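Local coordinates for DUF1425 domain-containing protein (Shewanella loihica, PDB 3O0L), which is of unknown function but is probably an exported lipoprotein, with a beta-sandwich fold that is probably E-set-like, at residues 62-65 / 66-70. Sequence-based numbering, arbitrary orientation.
Sequences WYDI and NGATV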
loop_
_atom_site.group_PDB
_atom_site.type_symbol
_atom_site.label_atom_id
_atom_site.label_comp_id
_atom_site.label_asym_id
_atom_site.label_seq_id
_atom_site.Cartn_x
_atom_site.Cartn_y
_atom_site.Cartn_z
ATOM N N TRP A 62 -3.385 -10.318 13.514
ATOM C CA TRP A 62 -2.164 -10.805 14.096
ATOM C C TRP A 62 -1.837 -12.200 13.552
ATOM O O TRP A 62 -2.729 -13.025 13.333
ATOM C CB TRP A 62 -2.373 -10.894 15.588
ATOM C CG TRP A 62 -2.532 -9.581 16.224
ATOM C CD1 TRP A 62 -3.682 -8.907 16.442
ATOM C CD2 TRP A 62 -1.482 -8.748 16.706
ATOM N NE1 TRP A 62 -3.427 -7.696 17.052
ATOM C CE2 TRP A 62 -2.081 -7.589 17.250
ATOM C CE3 TRP A 62 -0.093 -8.893 16.791
ATOM C CZ2 TRP A 62 -1.327 -6.560 17.826
ATOM C CZ3 TRP A 62 0.654 -7.858 17.351
ATOM C CH2 TRP A 62 0.029 -6.719 17.859
ATOM N N TYR A 63 -0.543 -12.465 13.388
ATOM C CA TYR A 63 -0.045 -13.734 12.861
ATOM C C TYR A 63 1.079 -14.294 13.714
ATOM O O TYR A 63 1.853 -13.559 14.324
ATOM C CB TYR A 63 0.458 -13.548 11.420
ATOM C CG TYR A 63 -0.579 -12.924 10.553
ATOM C CD1 TYR A 63 -1.535 -13.700 9.895
ATOM C CD2 TYR A 63 -0.660 -11.549 10.441
ATOM C CE1 TYR A 63 -2.520 -13.107 9.117
ATOM C CE2 TYR A 63 -1.633 -10.960 9.672
ATOM C CZ TYR A 63 -2.557 -11.730 9.020
ATOM O OH TYR A 63 -3.514 -11.094 8.284
ATOM N N ASP A 64 1.162 -15.607 13.731
ATOM C CA ASP A 64 2.186 -16.322 14.485
ATOM C C ASP A 64 3.340 -16.624 13.532
ATOM O O ASP A 64 3.319 -16.174 12.383
ATOM C CB ASP A 64 1.610 -17.606 15.114
ATOM C CG ASP A 64 1.277 -18.708 14.094
ATOM O OD1 ASP A 64 1.606 -18.591 12.890
ATOM O OD2 ASP A 64 0.665 -19.709 14.529
ATOM N N ILE A 65 4.330 -17.362 14.019
ATOM C CA ILE A 65 5.551 -17.639 13.231
ATOM C C ILE A 65 5.265 -18.451 11.977
ATOM O O ILE A 65 5.960 -18.279 10.995
ATOM C CB ILE A 65 6.648 -18.323 14.100
ATOM C CG1 ILE A 65 8.035 -18.239 13.435
ATOM C CG2 ILE A 65 6.266 -19.757 14.409
ATOM C CD1 ILE A 65 8.474 -16.817 13.057
ATOM N N ASN A 66 4.227 -19.290 11.993
ATOM C CA ASN A 66 3.826 -20.088 10.812
ATOM C C ASN A 66 2.986 -19.347 9.788
ATOM O O ASN A 66 2.654 -19.918 8.762
ATOM C CB ASN A 66 3.008 -21.319 11.236
ATOM C CG ASN A 66 3.718 -22.172 12.261
ATOM O OD1 ASN A 66 3.110 -22.634 13.227
ATOM N ND2 ASN A 66 5.010 -22.378 12.065
ATOM N N GLY A 67 2.615 -18.102 10.067
ATOM C CA GLY A 67 1.683 -17.373 9.212
ATOM C C GLY A 67 0.205 -17.589 9.534
ATOM O O GLY A 67 -0.637 -17.083 8.808
ATOM N N ALA A 68 -0.119 -18.303 10.611
ATOM C CA ALA A 68 -1.514 -18.550 10.977
ATOM C C ALA A 68 -2.079 -17.309 11.691
ATOM O O ALA A 68 -1.345 -16.636 12.397
ATOM C CB ALA A 68 -1.621 -19.762 11.854
ATOM N N THR A 69 -3.358 -17.008 11.480
ATOM C CA THR A 69 -4.035 -15.889 12.140
ATOM C C THR A 69 -4.238 -16.254 13.590
ATOM O O THR A 69 -4.666 -17.360 13.876
ATOM C CB THR A 69 -5.408 -15.599 11.498
ATOM O OG1 THR A 69 -5.190 -15.102 10.180
ATOM C CG2 THR A 69 -6.177 -14.539 12.272
ATOM N N VAL A 70 -3.957 -15.312 14.484
ATOM C CA VAL A 70 -4.078 -15.520 15.913
ATOM C C VAL A 70 -5.461 -15.023 16.347
ATOM O O VAL A 70 -5.876 -13.893 15.981
ATOM C CB VAL A 70 -2.974 -14.743 16.653
ATOM C CG1 VAL A 70 -3.074 -14.932 18.137
ATOM C CG2 VAL A 70 -1.560 -15.159 16.158
HETATM O O HOH W 1 -5.690 -11.610 14.454
#
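Asp64 and Ala68 are tied twice: Ala68 N donates to Asp64 OD1 at 2.9 Å, coming from above the carboxylate plane, and Asp64 N donates to Ala68 O at 3.0 Å, nearly in line with the carbonyl. OD1 also takes a weak bond from Asn66 N, bent to 118°. The carboxylate can reach these amides because its CG sits between the backbone N and the carbonyl carbon (chi1 70°), folded back over the turn. Gly67 N closes the type I turn from Asp64 to Gly67 by bonding Asp64 O at 3.1 Å. Gly67 has a positive phi (87°), where a CB would jam against the preceding carbonyl. Further along, Val70 N meets Trp62 O at 2.8 Å, and a water links Trp62 N to Val70 O. Packing follows: Val70 CB lies 4.0 Å from Trp62 CB and Val70 CG2 3.7 Å from Asp64 N, while the Tyr63 and Thr69 side chains run alongside, Tyr63 CE1 lying 3.5 Å from Thr69 OG1. Tyr63 OH is held by Thr61. Replacing Asp64 by an alanine would probably cost Ala68 N its side-chain acceptor, and Asn66 N its weak one, leaving the turn to rest on its backbone bonds. Through OD1, Asp64 links the amides of Ala68 and, weakly, Asn66 across the tight chain reversal following strand 54-63, a type I turn with a G1 bulge at Gly67, and the amide dipoles probably stabilise its negative charge.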